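Local structure of peptide methionine sulfoxide reductase MsrA (Treponema denticola ATCC 35405, 5FA9) at residues Y18-I22 / H71-I75; S61-E67 / T236-T241; E165-V170 / T215-L219; A206-Y210 / Y310-T314; Q242-L247 / E258-K262. The protein probably repairs oxidised proteins as a bifunctional MsrA–MsrB fusion, reducing both the S and R forms of methionine sulfoxide back to methionine with thioredoxin as reductant. The protein carries 2 engineered substitutions. All coordinates share one frame. Residues are numbered along the deposited sequence.

Contact 1: Y18-I22 / H71-I75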
# COMPACT_ATOMS: atom_id res chain seq x y z
N TYR B 18 -3.65 -17.51 -8.87
CA TYR B 18 -4.32 -16.75 -9.92
C TYR B 18 -3.96 -15.27 -9.85
O TYR B 18 -3.46 -14.69 -10.82
CB TYR B 18 -5.84 -16.92 -9.82
CG TYR B 18 -6.61 -16.23 -10.92
CD1 TYR B 18 -6.88 -16.87 -12.12
CD2 TYR B 18 -7.08 -14.93 -10.76
CE1 TYR B 18 -7.59 -16.24 -13.13
CE2 TYR B 18 -7.78 -14.29 -11.76
CZ TYR B 18 -8.03 -14.95 -12.94
OH TYR B 18 -8.73 -14.32 -13.94
N PHE B 19 -4.22 -14.65 -8.70
CA PHE B 19 -4.08 -13.21 -8.55
C PHE B 19 -2.64 -12.72 -8.62
O PHE B 19 -2.38 -11.55 -8.90
CB PHE B 19 -4.71 -12.75 -7.23
CG PHE B 19 -6.20 -12.59 -7.29
CD1 PHE B 19 -6.76 -11.41 -7.78
CD2 PHE B 19 -7.04 -13.60 -6.87
CE1 PHE B 19 -8.13 -11.26 -7.84
CE2 PHE B 19 -8.41 -13.45 -6.94
CZ PHE B 19 -8.96 -12.28 -7.42
N ARG B 20 -1.69 -13.62 -8.37
CA ARG B 20 -0.27 -13.26 -8.44
C ARG B 20 0.15 -12.99 -9.89
O ARG B 20 1.20 -12.39 -10.13
CB ARG B 20 0.60 -14.35 -7.83
CG ARG B 20 0.74 -15.60 -8.68
CD ARG B 20 1.47 -16.70 -7.92
NE ARG B 20 2.76 -16.26 -7.41
CZ ARG B 20 3.88 -16.21 -8.13
NH1 ARG B 20 3.87 -16.58 -9.40
NH2 ARG B 20 5.01 -15.79 -7.57
N GLN B 21 -0.66 -13.44 -10.84
CA GLN B 21 -0.35 -13.29 -12.25
C GLN B 21 -0.96 -12.02 -12.84
O GLN B 21 -0.74 -11.70 -14.00
CB GLN B 21 -0.86 -14.50 -13.04
CG GLN B 21 -0.22 -15.82 -12.64
CD GLN B 21 -0.72 -16.98 -13.47
OE1 GLN B 21 -0.33 -17.14 -14.63
NE2 GLN B 21 -1.60 -17.78 -12.90
N ILE B 22 -1.72 -11.30 -12.02
CA ILE B 22 -2.43 -10.11 -12.49
C ILE B 22 -1.60 -8.85 -12.27
O ILE B 22 -1.14 -8.59 -11.16
CB ILE B 22 -3.79 -9.96 -11.78
CG1 ILE B 22 -4.67 -11.18 -12.06
CG2 ILE B 22 -4.48 -8.68 -12.22
CD1 ILE B 22 -5.92 -11.23 -11.21
N HIS B 71 -12.22 -10.38 -11.56
CA HIS B 71 -11.40 -11.60 -11.55
C HIS B 71 -11.89 -12.56 -10.48
O HIS B 71 -11.95 -13.77 -10.70
CB HIS B 71 -9.93 -11.27 -11.31
CG HIS B 71 -9.23 -10.69 -12.50
ND1 HIS B 71 -8.92 -11.44 -13.62
CD2 HIS B 71 -8.77 -9.44 -12.75
CE1 HIS B 71 -8.31 -10.68 -14.50
NE2 HIS B 71 -8.20 -9.46 -14.00
N TYR B 72 -12.23 -12.01 -9.32
CA TYR B 72 -12.68 -12.81 -8.18
C TYR B 72 -13.94 -13.60 -8.50
O TYR B 72 -14.00 -14.81 -8.26
CB TYR B 72 -12.92 -11.91 -6.97
CG TYR B 72 -13.56 -12.61 -5.79
CD1 TYR B 72 -12.86 -13.55 -5.05
CD2 TYR B 72 -14.87 -12.32 -5.42
CE1 TYR B 72 -13.45 -14.19 -3.98
CE2 TYR B 72 -15.46 -12.96 -4.35
CZ TYR B 72 -14.75 -13.89 -3.63
OH TYR B 72 -15.33 -14.53 -2.56
N PHE B 73 -14.94 -12.92 -9.05
CA PHE B 73 -16.20 -13.57 -9.41
C PHE B 73 -16.03 -14.53 -10.58
O PHE B 73 -16.84 -15.44 -10.77
CB PHE B 73 -17.27 -12.53 -9.74
CG PHE B 73 -18.01 -12.01 -8.54
CD1 PHE B 73 -17.54 -10.90 -7.85
CD2 PHE B 73 -19.16 -12.63 -8.09
CE1 PHE B 73 -18.22 -10.42 -6.74
CE2 PHE B 73 -19.84 -12.16 -6.98
CZ PHE B 73 -19.37 -11.05 -6.31
N ARG B 74 -14.97 -14.33 -11.35
CA ARG B 74 -14.69 -15.18 -12.50
C ARG B 74 -14.24 -16.58 -12.07
O ARG B 74 -14.54 -17.57 -12.74
CB ARG B 74 -13.61 -14.54 -13.39
CG ARG B 74 -13.09 -15.44 -14.49
CD ARG B 74 -11.77 -14.92 -15.04
NE ARG B 74 -11.43 -15.52 -16.32
CZ ARG B 74 -10.35 -15.20 -17.03
NH1 ARG B 74 -9.50 -14.28 -16.57
NH2 ARG B 74 -10.11 -15.79 -18.19
N ILE B 75 -13.54 -16.66 -10.94
CA ILE B 75 -12.94 -17.91 -10.51
C ILE B 75 -13.71 -18.60 -9.38
O ILE B 75 -13.24 -19.59 -8.82
CB ILE B 75 -11.48 -17.70 -10.04
CG1 ILE B 75 -11.44 -16.79 -8.81
CG2 ILE B 75 -10.64 -17.11 -11.17
CD1 ILE B 75 -10.05 -16.60 -8.24
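Y18 offers its ring to an apolar neighbour and its hydroxyl to polar ones, so that one side chain serves two kinds of chemistry. Its CA-to-CB bond points at segment 71-75, and the methyl CG2 of I75 sits over one face of the ring, 3.7 Å from the centroid and 11° off the normal, a CH-pi contact. At the ring edge the hydroxyl OH lies 2.9 Å from ND1 of H71, a hydrogen bond in which either could donate, and takes a weak bond of 2.7 Å from NH1 of R74. H71 in turn receives I22: its imidazole has CD1 of I22 over one face, 3.7 Å from the ring centroid, while its NE2 is bonded to E67. That methyl arrives because a type I turn from F19 to I22 folds the chain back. F19 completes the apolar side, with CE2 3.8 Å from CD1 of I75 and CZ 4.0 Å from CB of Y72. The contact thus joins the end of helix 12-19 to the end of helix 65-74 within the MsrA part; F19 and Y72 also rest on L7 of strand 2-8, so both helices pack against the central sheet.

Contact 2: S61-E67 / T236-T241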
# COMPACT_ATOMS: atom_id res chain seq x y z
N SER B 61 -3.53 2.36 -9.60
CA SER B 61 -3.22 3.06 -10.84
C SER B 61 -3.07 2.10 -12.01
O SER B 61 -3.16 2.49 -13.17
CB SER B 61 -1.95 3.90 -10.68
OG SER B 61 -0.79 3.12 -10.90
N VAL B 62 -2.82 0.83 -11.69
CA VAL B 62 -2.67 -0.20 -12.72
C VAL B 62 -3.93 -1.05 -12.82
O VAL B 62 -4.53 -1.17 -13.89
CB VAL B 62 -1.46 -1.11 -12.44
CG1 VAL B 62 -1.40 -2.23 -13.46
CG2 VAL B 62 -0.18 -0.30 -12.44
N VAL B 63 -4.33 -1.65 -11.70
CA VAL B 63 -5.54 -2.46 -11.66
C VAL B 63 -6.54 -1.89 -10.65
O VAL B 63 -6.19 -1.62 -9.50
CB VAL B 63 -5.23 -3.94 -11.32
CG1 VAL B 63 -4.41 -4.05 -10.04
CG2 VAL B 63 -6.51 -4.76 -11.23
N SER B 64 -7.77 -1.69 -11.10
CA SER B 64 -8.81 -1.14 -10.24
C SER B 64 -9.45 -2.22 -9.37
O SER B 64 -9.35 -3.41 -9.68
CB SER B 64 -9.89 -0.44 -11.07
OG SER B 64 -10.54 -1.36 -11.94
N LEU B 65 -10.09 -1.80 -8.29
CA LEU B 65 -10.86 -2.71 -7.44
C LEU B 65 -11.93 -3.42 -8.26
O LEU B 65 -12.25 -4.58 -8.01
CB LEU B 65 -11.49 -1.95 -6.27
CG LEU B 65 -12.34 -2.77 -5.30
CD1 LEU B 65 -11.52 -3.89 -4.68
CD2 LEU B 65 -12.93 -1.88 -4.22
N GLN B 66 -12.47 -2.71 -9.24
CA GLN B 66 -13.50 -3.26 -10.12
C GLN B 66 -13.00 -4.48 -10.89
O GLN B 66 -13.69 -5.49 -10.97
CB GLN B 66 -14.00 -2.19 -11.10
CG GLN B 66 -14.97 -1.18 -10.50
CD GLN B 66 -14.38 -0.40 -9.34
OE1 GLN B 66 -13.25 0.09 -9.42
NE2 GLN B 66 -15.13 -0.28 -8.25
N GLU B 67 -11.80 -4.37 -11.44
CA GLU B 67 -11.21 -5.49 -12.19
C GLU B 67 -10.88 -6.65 -11.26
O GLU B 67 -11.09 -7.81 -11.60
CB GLU B 67 -9.96 -5.04 -12.94
CG GLU B 67 -9.27 -6.17 -13.69
CD GLU B 67 -8.12 -5.70 -14.56
OE1 GLU B 67 -7.38 -6.57 -15.08
OE2 GLU B 67 -7.95 -4.48 -14.72
N THR B 236 -5.76 8.55 -16.75
CA THR B 236 -4.84 8.23 -15.66
C THR B 236 -4.49 6.74 -15.65
O THR B 236 -3.50 6.34 -15.05
CB THR B 236 -5.42 8.62 -14.30
OG1 THR B 236 -6.59 7.83 -14.03
CG2 THR B 236 -5.80 10.09 -14.28
N LYS B 237 -5.32 5.94 -16.31
CA LYS B 237 -5.10 4.50 -16.38
C LYS B 237 -5.94 3.87 -17.49
O LYS B 237 -6.83 4.51 -18.05
CB LYS B 237 -5.42 3.83 -15.04
CG LYS B 237 -6.91 3.73 -14.75
CD LYS B 237 -7.16 3.15 -13.36
CE LYS B 237 -6.65 1.72 -13.27
NZ LYS B 237 -7.35 0.81 -14.21
N ALA B 238 -5.66 2.61 -17.79
CA ALA B 238 -6.47 1.84 -18.73
C ALA B 238 -7.70 1.29 -18.00
O ALA B 238 -7.71 1.20 -16.78
CB ALA B 238 -5.66 0.72 -19.34
N ILE B 239 -8.73 0.94 -18.76
CA ILE B 239 -9.96 0.44 -18.16
C ILE B 239 -9.72 -0.94 -17.54
O ILE B 239 -10.30 -1.28 -16.51
CB ILE B 239 -11.12 0.38 -19.19
CG1 ILE B 239 -12.45 0.08 -18.50
CG2 ILE B 239 -10.84 -0.63 -20.30
CD1 ILE B 239 -13.66 0.23 -19.40
N THR B 240 -8.86 -1.73 -18.18
CA THR B 240 -8.44 -3.03 -17.65
C THR B 240 -6.94 -3.23 -17.88
O THR B 240 -6.31 -2.46 -18.60
CB THR B 240 -9.20 -4.21 -18.29
OG1 THR B 240 -8.90 -4.26 -19.70
CG2 THR B 240 -10.71 -4.07 -18.10
N THR B 241 -6.38 -4.26 -17.26
CA THR B 241 -4.97 -4.59 -17.44
C THR B 241 -4.75 -5.34 -18.75
O THR B 241 -3.61 -5.60 -19.14
CB THR B 241 -4.44 -5.44 -16.28
OG1 THR B 241 -5.18 -6.66 -16.19
CG2 THR B 241 -4.55 -4.69 -14.96
O HOH W 1 -3.04 1.63 -16.37
O HOH W 2 -8.13 -2.01 -13.97
O HOH W 3 -10.09 0.48 -14.22
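Where two domains meet, buried polar groups need partners, and here a carboxylate, an ammonium and three waters share the task. E67 is the chief acceptor. Its OE1 takes a very short hydrogen bond of 2.5 Å from OG1 of T241, while N of T241 donates to OE2 of E67 at 3.0 Å and weakly to OE1 at 3.3 Å. H71 NE2 is a further partner of OE1, and water 2 donates to OE2 of E67 at 2.6 Å. S64 is the N-cap of helix 65-74 in the MsrA part, its OG accepting weakly from N of E67 at 3.3 Å, whereas 236-241 is an irregular loop of the MsrB part. K237 points toward 61-67; its NZ donates to O of A238 at 2.6 Å, to water 2 at 2.9 Å and to water 3 at 2.8 Å, and its bond to O of V62 is weak, at 3.5 Å. Water 2 also accepts from N of S64 at 2.9 Å, and water 3 donates to O of I239 at 2.9 Å. Water 1 links N of A238 to O of S61.

Contact 3: E165-V170 / T215-L219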
# COMPACT_ATOMS: atom_id res chain seq x y z
N GLU B 165 -14.15 -11.60 -25.74
CA GLU B 165 -13.46 -10.83 -26.77
C GLU B 165 -13.67 -11.43 -28.15
O GLU B 165 -12.93 -11.13 -29.09
CB GLU B 165 -11.96 -10.74 -26.46
CG GLU B 165 -11.63 -9.98 -25.19
CD GLU B 165 -10.16 -9.63 -25.09
OE1 GLU B 165 -9.42 -9.87 -26.07
OE2 GLU B 165 -9.74 -9.12 -24.03
N SER B 166 -14.68 -12.29 -28.27
CA SER B 166 -14.98 -12.95 -29.53
C SER B 166 -15.43 -11.94 -30.58
O SER B 166 -15.20 -12.12 -31.77
CB SER B 166 -16.05 -14.02 -29.34
OG SER B 166 -17.27 -13.45 -28.91
N LYS B 167 -16.08 -10.87 -30.12
CA LYS B 167 -16.58 -9.84 -31.02
C LYS B 167 -15.54 -8.75 -31.28
O LYS B 167 -15.79 -7.83 -32.06
CB LYS B 167 -17.85 -9.20 -30.45
CG LYS B 167 -19.03 -10.14 -30.32
CD LYS B 167 -20.14 -9.49 -29.50
CE LYS B 167 -20.50 -8.12 -30.05
NZ LYS B 167 -21.39 -7.37 -29.13
N PHE B 168 -14.39 -8.84 -30.63
CA PHE B 168 -13.37 -7.80 -30.78
C PHE B 168 -12.21 -8.23 -31.67
O PHE B 168 -11.06 -7.92 -31.39
CB PHE B 168 -12.84 -7.39 -29.41
CG PHE B 168 -13.90 -6.92 -28.46
CD1 PHE B 168 -15.03 -6.26 -28.92
CD2 PHE B 168 -13.78 -7.15 -27.10
CE1 PHE B 168 -16.01 -5.84 -28.05
CE2 PHE B 168 -14.76 -6.73 -26.22
CZ PHE B 168 -15.88 -6.07 -26.70
N LYS B 169 -12.52 -8.96 -32.74
CA LYS B 169 -11.50 -9.39 -33.69
C LYS B 169 -11.15 -8.30 -34.70
O LYS B 169 -12.00 -7.49 -35.08
CB LYS B 169 -11.93 -10.69 -34.39
CG LYS B 169 -11.88 -11.88 -33.44
CD LYS B 169 -12.74 -13.04 -33.89
CE LYS B 169 -12.56 -14.23 -32.96
NZ LYS B 169 -12.16 -13.82 -31.58
N VAL B 170 -9.89 -8.28 -35.12
CA VAL B 170 -9.36 -7.23 -35.98
C VAL B 170 -9.54 -7.51 -37.46
O VAL B 170 -9.16 -8.58 -37.94
CB VAL B 170 -7.86 -7.00 -35.71
CG1 VAL B 170 -7.43 -5.65 -36.25
CG2 VAL B 170 -7.56 -7.12 -34.23
N THR B 215 -11.54 -2.36 -33.35
CA THR B 215 -11.96 -3.68 -32.87
C THR B 215 -13.22 -3.63 -32.01
O THR B 215 -13.96 -4.61 -31.93
CB THR B 215 -10.84 -4.35 -32.05
OG1 THR B 215 -10.63 -3.63 -30.83
CG2 THR B 215 -9.54 -4.39 -32.84
N GLY B 216 -13.46 -2.50 -31.36
CA GLY B 216 -14.62 -2.36 -30.51
C GLY B 216 -14.37 -2.74 -29.06
O GLY B 216 -15.29 -2.74 -28.25
N LYS B 217 -13.13 -3.09 -28.74
CA LYS B 217 -12.76 -3.45 -27.38
C LYS B 217 -12.53 -2.20 -26.52
O LYS B 217 -11.83 -1.28 -26.93
CB LYS B 217 -11.50 -4.32 -27.38
CG LYS B 217 -11.03 -4.75 -26.00
CD LYS B 217 -9.91 -5.77 -26.09
CE LYS B 217 -9.20 -5.94 -24.76
NZ LYS B 217 -8.07 -6.90 -24.85
N PRO B 218 -13.13 -2.18 -25.31
CA PRO B 218 -12.98 -1.07 -24.37
C PRO B 218 -11.52 -0.82 -23.98
O PRO B 218 -10.79 -1.77 -23.70
CB PRO B 218 -13.79 -1.53 -23.15
CG PRO B 218 -14.80 -2.47 -23.72
CD PRO B 218 -14.09 -3.19 -24.82
N LEU B 219 -11.11 0.44 -23.98
CA LEU B 219 -9.73 0.80 -23.67
C LEU B 219 -9.63 1.74 -22.47
O LEU B 219 -8.73 1.60 -21.64
CB LEU B 219 -9.06 1.44 -24.89
CG LEU B 219 -8.99 0.59 -26.15
CD1 LEU B 219 -8.41 1.40 -27.30
CD2 LEU B 219 -8.17 -0.67 -25.91
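A loop can be held against a domain by one aromatic ring laid on backbone and one charge pair beside it, as the lead-in to strand 218-221 illustrates. T215 comes first, pointing at segment 165-170. Its O lies 3.4 Å from CA of F168 in a CA-H...O contact, and its methyl CG2 touches CG2 of V170 at 3.6 Å; its OG1 accepts a weak hydrogen bond from N of K217 at 3.3 Å. G216 follows with a positive phi of 91°, where a CB would be jammed against the preceding carbonyl and would lie close to the F168 ring. Its O approaches CE1 of F168 at 3.2 Å and also accepts from Y304. K217 then passes over the ring face: its CA stands 3.7 Å from the F168 centroid, 7° off the normal, a CH-pi contact. The extended side chain carries NZ to OE2 of E165 at 2.9 Å, a hydrogen-bonded salt bridge, but the strongest partner of that ammonium is O of Q242, and OG1 of T263 is another. P218 begins the strand, its CD 3.9 Å from CE2 of F168. This joins the region between helices 142-145 and 173-179 to the MsrB part. The chemistry implies a mixed attachment: apolar and CH-pi contacts meet the buried F168, and an ammonium shared with Q242 and T263 meets E165.

Contact 4: A206-Y210 / Y310-T314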
# COMPACT_ATOMS: atom_id res chain seq x y z
N ALA B 206 -18.46 13.42 -20.77
CA ALA B 206 -19.64 12.62 -20.62
C ALA B 206 -19.30 11.26 -20.06
O ALA B 206 -18.20 10.81 -20.20
CB ALA B 206 -20.38 12.51 -21.94
N GLU B 207 -20.24 10.62 -19.39
CA GLU B 207 -20.00 9.32 -18.78
C GLU B 207 -20.16 8.19 -19.79
O GLU B 207 -21.12 8.16 -20.56
CB GLU B 207 -20.95 9.09 -17.60
CG GLU B 207 -20.75 10.05 -16.45
CD GLU B 207 -21.67 9.75 -15.28
OE1 GLU B 207 -21.19 9.16 -14.28
OE2 GLU B 207 -22.86 10.10 -15.35
N GLY B 208 -19.20 7.28 -19.79
CA GLY B 208 -19.19 6.16 -20.72
C GLY B 208 -17.79 5.60 -20.88
O GLY B 208 -16.88 5.96 -20.14
N ILE B 209 -17.63 4.71 -21.85
CA ILE B 209 -16.32 4.12 -22.12
C ILE B 209 -15.78 4.53 -23.48
O ILE B 209 -16.54 4.87 -24.39
CB ILE B 209 -16.38 2.58 -22.05
CG1 ILE B 209 -17.41 2.04 -23.05
CG2 ILE B 209 -16.71 2.12 -20.65
CD1 ILE B 209 -17.44 0.52 -23.13
N TYR B 210 -14.46 4.51 -23.61
CA TYR B 210 -13.82 4.78 -24.89
C TYR B 210 -13.31 3.47 -25.47
O TYR B 210 -12.53 2.75 -24.84
CB TYR B 210 -12.69 5.79 -24.72
CG TYR B 210 -13.18 7.16 -24.32
CD1 TYR B 210 -13.40 7.48 -22.99
CD2 TYR B 210 -13.44 8.14 -25.28
CE1 TYR B 210 -13.85 8.73 -22.62
CE2 TYR B 210 -13.90 9.39 -24.92
CZ TYR B 210 -14.10 9.68 -23.59
OH TYR B 210 -14.56 10.93 -23.23
N TYR B 310 -16.81 0.10 -14.30
CA TYR B 310 -15.62 0.90 -14.58
C TYR B 310 -15.99 2.36 -14.79
O TYR B 310 -15.15 3.25 -14.65
CB TYR B 310 -14.88 0.35 -15.80
CG TYR B 310 -14.31 -1.03 -15.60
CD1 TYR B 310 -13.23 -1.24 -14.75
CD2 TYR B 310 -14.85 -2.13 -16.25
CE1 TYR B 310 -12.71 -2.51 -14.55
CE2 TYR B 310 -14.34 -3.40 -16.06
CZ TYR B 310 -13.27 -3.58 -15.21
OH TYR B 310 -12.75 -4.85 -15.02
N VAL B 311 -17.25 2.61 -15.13
CA VAL B 311 -17.75 3.97 -15.29
C VAL B 311 -18.34 4.46 -13.97
O VAL B 311 -18.06 5.57 -13.53
CB VAL B 311 -18.81 4.07 -16.40
CG1 VAL B 311 -19.26 5.51 -16.58
CG2 VAL B 311 -18.26 3.51 -17.70
N LYS B 312 -19.18 3.63 -13.36
CA LYS B 312 -19.81 3.96 -12.09
C LYS B 312 -19.53 2.88 -11.04
O LYS B 312 -20.34 1.96 -10.87
CB LYS B 312 -21.31 4.14 -12.27
CG LYS B 312 -21.71 5.33 -13.13
CD LYS B 312 -23.22 5.44 -13.23
CE LYS B 312 -23.63 6.63 -14.09
NZ LYS B 312 -23.45 7.92 -13.36
N PRO B 313 -18.40 2.99 -10.34
CA PRO B 313 -17.98 2.04 -9.31
C PRO B 313 -18.99 1.92 -8.17
O PRO B 313 -19.07 0.87 -7.53
CB PRO B 313 -16.65 2.62 -8.80
CG PRO B 313 -16.66 4.05 -9.22
CD PRO B 313 -17.42 4.09 -10.50
N THR B 314 -19.74 2.99 -7.92
CA THR B 314 -20.76 2.99 -6.88
C THR B 314 -22.13 3.25 -7.48
O THR B 314 -23.05 3.71 -6.80
CB THR B 314 -20.47 4.03 -5.79
OG1 THR B 314 -20.39 5.34 -6.38
CG2 THR B 314 -19.16 3.72 -5.08
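V311 lays its two methyl groups along the start of strand 208-212: CG2 meets CG2 of I209 at 3.6 Å, while CG1 lies 3.7 Å from the backbone N of G208 and 4.1 Å from CB of E207. The valine therefore spans three consecutive residues, with its CA 6.0 Å from that of G208. The glycine is set by its own backbone, since at phi 158° and psi -170° a CB would collide with the preceding carbonyl oxygen; a CB there would in any case point away from V311. Here the short helix 308-311, near the end of the chain, packs on the start of a strand of the MsrB part. Strand 208-212 is the middle strand of a three-stranded antiparallel sheet, between 218-221 and 291-295, and the weakly bonded turn at 310-311 comes about a hundred residues later. Y296 and M299 of helix 296-299 also pack on V311, and M299 reaches I209 as well. Nearer the surface the chemistry changes. K312 extends NZ to the carboxylate of E207, 2.7 Å from OE1 and, more weakly, 3.0 Å from OE2, so that a salt bridge flanks the apolar contact. Chi2 and chi3 of K312 are trans, chi4 turns to -75°, and the ammonium has a cation-pi partner in Y296.

Contact 5: Q242-L247 / E258-K262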
# COMPACT_ATOMS: atom_id res chain seq x y z
N GLN B 242 -5.84 -5.69 -19.42
CA GLN B 242 -5.79 -6.49 -20.63
C GLN B 242 -6.06 -5.66 -21.88
O GLN B 242 -6.23 -6.20 -22.97
CB GLN B 242 -6.80 -7.63 -20.55
CG GLN B 242 -6.75 -8.41 -19.24
CD GLN B 242 -7.68 -9.60 -19.24
OE1 GLN B 242 -8.60 -9.69 -20.05
NE2 GLN B 242 -7.45 -10.53 -18.31
N ALA B 243 -6.09 -4.34 -21.72
CA ALA B 243 -6.46 -3.45 -22.81
C ALA B 243 -5.26 -2.97 -23.62
O ALA B 243 -5.32 -2.88 -24.84
CB ALA B 243 -7.23 -2.26 -22.27
N LEU B 244 -4.16 -2.66 -22.93
CA LEU B 244 -3.03 -2.01 -23.58
C LEU B 244 -1.75 -2.84 -23.58
O LEU B 244 -1.56 -3.73 -22.76
CB LEU B 244 -2.74 -0.67 -22.91
CG LEU B 244 -3.93 0.28 -22.74
CD1 LEU B 244 -3.47 1.60 -22.14
CD2 LEU B 244 -4.63 0.51 -24.06
N GLN B 245 -0.87 -2.52 -24.54
CA GLN B 245 0.49 -3.03 -24.56
C GLN B 245 1.44 -1.85 -24.71
O GLN B 245 1.10 -0.85 -25.34
CB GLN B 245 0.70 -4.04 -25.69
CG GLN B 245 0.45 -5.48 -25.30
CD GLN B 245 0.57 -6.44 -26.47
OE1 GLN B 245 0.82 -6.02 -27.60
NE2 GLN B 245 0.41 -7.73 -26.20
N TYR B 246 2.63 -1.96 -24.12
CA TYR B 246 3.56 -0.84 -24.11
C TYR B 246 4.81 -1.14 -24.93
O TYR B 246 5.34 -2.25 -24.88
CB TYR B 246 3.95 -0.49 -22.67
CG TYR B 246 2.77 -0.24 -21.76
CD1 TYR B 246 2.18 -1.28 -21.06
CD2 TYR B 246 2.24 1.04 -21.62
CE1 TYR B 246 1.10 -1.06 -20.23
CE2 TYR B 246 1.15 1.27 -20.79
CZ TYR B 246 0.59 0.21 -20.09
OH TYR B 246 -0.49 0.44 -19.27
N LEU B 247 5.26 -0.15 -25.70
CA LEU B 247 6.43 -0.32 -26.55
C LEU B 247 7.40 0.84 -26.40
O LEU B 247 7.00 2.01 -26.39
CB LEU B 247 6.02 -0.46 -28.01
CG LEU B 247 5.22 -1.70 -28.40
CD1 LEU B 247 4.80 -1.64 -29.86
CD2 LEU B 247 6.03 -2.96 -28.12
N GLU B 258 5.29 4.00 -26.23
CA GLU B 258 4.14 3.98 -27.12
C GLU B 258 3.03 3.09 -26.57
O GLU B 258 3.29 1.99 -26.08
CB GLU B 258 4.56 3.49 -28.51
CG GLU B 258 3.40 3.34 -29.49
CD GLU B 258 3.82 2.66 -30.78
OE1 GLU B 258 4.84 1.94 -30.78
OE2 GLU B 258 3.12 2.84 -31.80
N VAL B 259 1.80 3.58 -26.64
CA VAL B 259 0.64 2.82 -26.19
C VAL B 259 -0.10 2.21 -27.37
O VAL B 259 -0.52 2.91 -28.29
CB VAL B 259 -0.33 3.70 -25.38
CG1 VAL B 259 -1.56 2.90 -24.98
CG2 VAL B 259 0.36 4.27 -24.16
N VAL B 260 -0.26 0.89 -27.35
CA VAL B 260 -0.95 0.18 -28.42
C VAL B 260 -1.98 -0.79 -27.85
O VAL B 260 -1.81 -1.32 -26.76
CB VAL B 260 0.03 -0.61 -29.32
CG1 VAL B 260 0.97 0.35 -30.05
CG2 VAL B 260 0.82 -1.63 -28.51
N SER B 261 -3.07 -1.00 -28.60
CA SER B 261 -4.10 -1.94 -28.19
C SER B 261 -3.53 -3.35 -28.17
O SER B 261 -2.88 -3.78 -29.13
CB SER B 261 -5.30 -1.87 -29.14
OG SER B 261 -5.90 -0.58 -29.12
N LYS B 262 -3.76 -4.08 -27.09
CA LYS B 262 -3.23 -5.43 -26.96
C LYS B 262 -3.89 -6.37 -27.97
O LYS B 262 -3.23 -7.23 -28.56
CB LYS B 262 -3.42 -5.96 -25.54
CG LYS B 262 -2.84 -7.35 -25.36
CD LYS B 262 -2.82 -7.78 -23.90
CE LYS B 262 -2.09 -9.10 -23.75
NZ LYS B 262 -1.52 -9.26 -22.38
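In a hairpin the backbone fixes register and rotamers decide how each face is filled. Q245 N to V260 O (2.7 Å) and V260 N to Q245 O (3.0 Å) close one hydrogen-bonded pair; L247 N to E258 O (2.9 Å) and E258 N to L247 O (2.6 Å) close the next. On the face of these four residues, Q245 has an off-well chi1 of -91° and its NE2 comes 3.4 Å from CG of K262, whose side chain is extended. L247, chi1 m and chi2 t, sends CD1 to 4.2 Å from CG2 of V260 and 3.7 Å from OE1 of E258, whose OE2 bonds H267. V259, chi1 t, lies on the other face beside Y246, chi1 m; CG1 of V259 meets CD1 of L244 at 3.7 Å. S261 points away, its OG hydrogen-bonded to D212. K262 N bonds A243 O at 3.0 Å, and its NZ hydrogen-bonds a DTT, probably from the crystallisation liquor. This is an antiparallel beta hairpin edging the larger MsrB sheet.

Overall arrangement
Contacts 1, 2 and 4 are largely buried, whereas 3 and 5 have exposed margins. Helix 65-74 serves twice: contact 1 uses its end inside the MsrA part, contact 2 its start at the boundary with MsrB, and E67 of contact 2 bonds H71 of contact 1. Contacts 3 and 4 share the three-stranded sheet, joined by L219 N and Y210 O at 2.8 Å. Y310 of contact 4 packs on contact 2, while Q242 of contact 5 bonds K217 of contact 3 and touches H71. Chemistry follows place: aromatic and apolar with a polar tyrosine hydroxyl within MsrA, water-mediated and polar between domains, apolar contacts plus salt bridges in 3 and 4, and backbone pairing in 5.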